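Local coordinates for regulatory protein YycH-like domain-containing protein (Eubacterium rectale, PDB 5COZ), which is of unknown function but is probably an exported lipoprotein with a domain resembling the regulatory protein YycH, at residues A[105-116]-A[119-130]. Sequence-based numbering, arbitrary orientation. Where two conformers were deposited one is given.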
# COMPACT_ATOMS: atom_id res chain seq x y z
N GLU A 105 -5.42 -23.90 0.61
CA GLU A 105 -4.55 -24.59 -0.35
C GLU A 105 -3.35 -23.71 -0.68
O GLU A 105 -3.49 -22.51 -0.83
CB GLU A 105 -5.29 -24.97 -1.66
CG GLU A 105 -6.58 -25.76 -1.47
CD GLU A 105 -6.45 -26.99 -0.58
OE1 GLU A 105 -5.47 -27.75 -0.77
OE2 GLU A 105 -7.28 -27.15 0.33
N ILE A 106 -2.17 -24.31 -0.74
CA ILE A 106 -0.92 -23.60 -1.06
C ILE A 106 -0.26 -24.30 -2.23
O ILE A 106 -0.00 -25.50 -2.15
CB ILE A 106 0.01 -23.59 0.19
CG1 ILE A 106 -0.68 -22.91 1.41
CG2 ILE A 106 1.39 -22.96 -0.11
CD1 ILE A 106 -0.17 -23.39 2.77
N TYR A 107 -0.02 -23.56 -3.32
CA TYR A 107 0.64 -24.11 -4.50
C TYR A 107 1.94 -23.42 -4.74
O TYR A 107 2.00 -22.18 -4.69
CB TYR A 107 -0.23 -23.96 -5.74
CG TYR A 107 -1.44 -24.84 -5.74
CD1 TYR A 107 -1.40 -26.12 -6.28
CD2 TYR A 107 -2.65 -24.40 -5.20
CE1 TYR A 107 -2.52 -26.93 -6.31
CE2 TYR A 107 -3.79 -25.20 -5.23
CZ TYR A 107 -3.72 -26.47 -5.78
OH TYR A 107 -4.84 -27.27 -5.81
N LEU A 108 2.97 -24.19 -5.04
CA LEU A 108 4.30 -23.67 -5.32
C LEU A 108 4.83 -24.18 -6.63
O LEU A 108 4.64 -25.36 -6.96
CB LEU A 108 5.30 -24.06 -4.21
CG LEU A 108 4.86 -23.80 -2.75
CD1 LEU A 108 5.94 -24.23 -1.79
CD2 LEU A 108 4.59 -22.34 -2.50
N TRP A 109 5.58 -23.34 -7.34
CA TRP A 109 6.31 -23.72 -8.55
C TRP A 109 7.71 -23.19 -8.39
O TRP A 109 7.90 -21.99 -8.19
CB TRP A 109 5.67 -23.16 -9.83
CG TRP A 109 4.36 -23.78 -10.15
CD1 TRP A 109 4.13 -24.82 -11.01
CD2 TRP A 109 3.09 -23.41 -9.63
NE1 TRP A 109 2.79 -25.12 -11.05
CE2 TRP A 109 2.12 -24.24 -10.25
CE3 TRP A 109 2.65 -22.40 -8.74
CZ2 TRP A 109 0.75 -24.11 -9.99
CZ3 TRP A 109 1.29 -22.26 -8.51
CH2 TRP A 109 0.36 -23.14 -9.09
N ASP A 110 8.70 -24.08 -8.45
CA ASP A 110 10.07 -23.66 -8.24
C ASP A 110 10.98 -24.11 -9.35
O ASP A 110 10.91 -25.25 -9.80
CB ASP A 110 10.56 -24.27 -6.91
CG ASP A 110 9.92 -23.64 -5.70
OD1 ASP A 110 10.35 -22.54 -5.31
OD2 ASP A 110 8.94 -24.21 -5.17
N ASN A 111 11.84 -23.20 -9.80
CA ASN A 111 12.90 -23.56 -10.74
C ASN A 111 14.13 -23.65 -9.87
O ASN A 111 14.66 -22.63 -9.42
CB ASN A 111 13.02 -22.56 -11.88
CG ASN A 111 14.07 -22.95 -12.89
OD1 ASN A 111 14.97 -23.74 -12.61
ND2 ASN A 111 14.01 -22.36 -14.06
N ASN A 112 14.55 -24.87 -9.54
CA ASN A 112 15.67 -25.09 -8.63
C ASN A 112 17.04 -24.72 -9.26
O ASN A 112 18.00 -24.53 -8.52
CB ASN A 112 15.65 -26.52 -8.11
CG ASN A 112 14.36 -26.88 -7.41
OD1 ASN A 112 13.60 -27.74 -7.87
ND2 ASN A 112 14.04 -26.20 -6.31
N TYR A 113 17.11 -24.55 -10.59
CA TYR A 113 18.38 -24.14 -11.21
C TYR A 113 18.59 -22.62 -11.08
O TYR A 113 19.68 -22.17 -10.71
CB TYR A 113 18.43 -24.55 -12.69
CG TYR A 113 18.25 -26.03 -12.95
CD1 TYR A 113 19.33 -26.90 -12.91
CD2 TYR A 113 17.00 -26.55 -13.29
CE1 TYR A 113 19.18 -28.26 -13.17
CE2 TYR A 113 16.83 -27.91 -13.53
CZ TYR A 113 17.92 -28.77 -13.49
OH TYR A 113 17.76 -30.11 -13.73
N THR A 114 17.55 -21.83 -11.40
CA THR A 114 17.61 -20.35 -11.39
C THR A 114 17.20 -19.73 -10.07
O THR A 114 17.53 -18.57 -9.82
CB THR A 114 16.72 -19.79 -12.49
OG1 THR A 114 15.36 -20.13 -12.18
CG2 THR A 114 17.10 -20.30 -13.88
N GLN A 115 16.46 -20.47 -9.24
CA GLN A 115 15.94 -20.04 -7.93
C GLN A 115 14.72 -19.11 -8.12
O GLN A 115 14.36 -18.39 -7.19
CB GLN A 115 17.01 -19.41 -7.02
CG GLN A 115 18.21 -20.33 -6.74
CD GLN A 115 18.18 -20.88 -5.34
OE1 GLN A 115 17.46 -21.85 -5.04
NE2 GLN A 115 18.98 -20.30 -4.47
N ASP A 116 14.06 -19.16 -9.29
CA ASP A 116 12.81 -18.43 -9.54
C ASP A 116 11.67 -19.18 -8.86
O ASP A 116 11.72 -20.41 -8.76
CB ASP A 116 12.50 -18.31 -11.04
CG ASP A 116 13.53 -17.60 -11.89
OD1 ASP A 116 14.08 -16.60 -11.43
OD2 ASP A 116 13.77 -18.05 -13.03
N ALA A 119 4.43 -18.66 -5.66
CA ALA A 119 3.72 -19.26 -4.54
C ALA A 119 2.35 -18.64 -4.50
O ALA A 119 2.24 -17.41 -4.47
CB ALA A 119 4.46 -18.98 -3.23
N ILE A 120 1.30 -19.47 -4.49
CA ILE A 120 -0.05 -18.95 -4.44
C ILE A 120 -0.78 -19.58 -3.25
O ILE A 120 -0.81 -20.80 -3.13
CB ILE A 120 -0.83 -19.16 -5.76
CG1 ILE A 120 -0.06 -18.53 -6.93
CG2 ILE A 120 -2.26 -18.60 -5.65
CD1 ILE A 120 -0.65 -18.90 -8.31
N ARG A 121 -1.35 -18.73 -2.38
CA ARG A 121 -2.13 -19.15 -1.21
C ARG A 121 -3.56 -18.61 -1.37
O ARG A 121 -3.88 -17.99 -2.39
CB ARG A 121 -1.49 -18.56 0.08
CG ARG A 121 -0.18 -19.18 0.53
CD ARG A 121 0.35 -18.49 1.79
NE ARG A 121 -0.39 -18.86 2.99
CZ ARG A 121 -1.33 -18.11 3.57
NH1 ARG A 121 -1.65 -16.92 3.05
NH2 ARG A 121 -1.96 -18.53 4.65
N ASN A 122 -4.41 -18.74 -0.34
CA ASN A 122 -5.78 -18.23 -0.48
C ASN A 122 -5.85 -16.71 -0.65
O ASN A 122 -6.68 -16.24 -1.43
CB ASN A 122 -6.64 -18.66 0.73
CG ASN A 122 -6.05 -18.28 2.07
OD1 ASN A 122 -4.92 -18.62 2.40
ND2 ASN A 122 -6.81 -17.55 2.88
N ASP A 123 -4.98 -15.94 0.04
CA ASP A 123 -5.09 -14.49 0.01
C ASP A 123 -3.80 -13.78 -0.35
O ASP A 123 -3.62 -12.61 -0.01
CB ASP A 123 -5.57 -13.99 1.39
CG ASP A 123 -4.58 -14.27 2.52
OD1 ASP A 123 -3.65 -15.09 2.31
OD2 ASP A 123 -4.76 -13.70 3.61
N SER A 124 -2.89 -14.50 -1.04
CA SER A 124 -1.65 -13.88 -1.47
C SER A 124 -1.04 -14.68 -2.60
O SER A 124 -1.28 -15.87 -2.70
CB SER A 124 -0.66 -13.77 -0.31
OG SER A 124 -0.23 -15.03 0.16
N ALA A 125 -0.29 -14.00 -3.45
CA ALA A 125 0.42 -14.65 -4.53
C ALA A 125 1.73 -13.91 -4.69
O ALA A 125 1.76 -12.67 -4.62
CB ALA A 125 -0.38 -14.66 -5.82
N LEU A 126 2.82 -14.66 -4.83
CA LEU A 126 4.13 -14.04 -4.98
C LEU A 126 4.91 -14.73 -6.08
O LEU A 126 5.13 -15.94 -6.00
CB LEU A 126 4.91 -14.12 -3.65
CG LEU A 126 6.37 -13.60 -3.66
CD1 LEU A 126 6.41 -12.08 -3.91
CD2 LEU A 126 7.09 -13.91 -2.35
N ALA A 127 5.37 -13.96 -7.07
CA ALA A 127 6.28 -14.46 -8.10
C ALA A 127 7.59 -13.68 -7.96
O ALA A 127 7.57 -12.46 -7.81
CB ALA A 127 5.70 -14.29 -9.49
N GLU A 128 8.72 -14.36 -7.95
CA GLU A 128 9.99 -13.61 -7.83
C GLU A 128 11.15 -14.34 -8.44
O GLU A 128 11.18 -15.57 -8.47
CB GLU A 128 10.31 -13.29 -6.35
CG GLU A 128 10.45 -14.50 -5.44
CD GLU A 128 10.54 -14.22 -3.95
OE1 GLU A 128 10.45 -13.05 -3.53
OE2 GLU A 128 10.73 -15.20 -3.19
N THR A 129 12.11 -13.57 -8.93
CA THR A 129 13.40 -14.09 -9.36
C THR A 129 14.29 -14.05 -8.14
O THR A 129 13.94 -13.39 -7.15
CB THR A 129 14.01 -13.29 -10.51
OG1 THR A 129 14.34 -11.97 -10.02
CG2 THR A 129 13.11 -13.23 -11.74
N HIS A 130 15.45 -14.74 -8.19
CA HIS A 130 16.37 -14.70 -7.06
C HIS A 130 16.83 -13.24 -6.80
O HIS A 130 16.80 -12.79 -5.66
CB HIS A 130 17.56 -15.62 -7.36
CG HIS A 130 18.65 -15.57 -6.33
ND1 HIS A 130 18.45 -16.07 -5.06
CD2 HIS A 130 19.89 -15.04 -6.41
CE1 HIS A 130 19.58 -15.84 -4.41
NE2 HIS A 130 20.47 -15.22 -5.18
O HOH W 1 16.36 -16.17 -10.40
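Tyr-107 and Ile-120 pair through two nearly straight backbone hydrogen bonds, Tyr-107 N to Ile-120 O at 2.9 Å and Ile-120 N to Tyr-107 O at 2.8 Å. One residue on, Leu-108 CD2 presses on Ala-119 CB at 3.4 Å, tighter than usual for two methyls. Ile-120 CD1 reaches Trp-109 CZ3 at an oblique approach, and the indole also meets Tyr-77 edge-to-face. At the far end Asp-116 CB lies 4.0 Å from Glu-128 O; CG stands anti to the carbonyl carbon (chi1 -60°), which carries the carboxylate alongside Thr-129, whose OG1 caps Gly-132 N in helix 130-137. There Asp-116 OD1 rests 3.3 Å from Thr-129 CA and accepts a hydrogen bond from a water that also donates to Thr-114 O and accepts from His-130 N. From above the carboxylate plane comes the Thr-114 hydroxyl, Thr-114 OG1 to Asp-116 OD2 2.8 Å. With an alanine in place of Asp-116, that water and hydroxyl would probably each lose a partner, and Thr-129 its neighbour. The first pairs belong to the beta hairpin 104-111/116-120, closed by an Asx turn at Asn-111 and a G1 bulge at Gln-115 and Asp-116; Asp-116 and Thr-129 link its second strand to 125-128, next in an antiparallel meander.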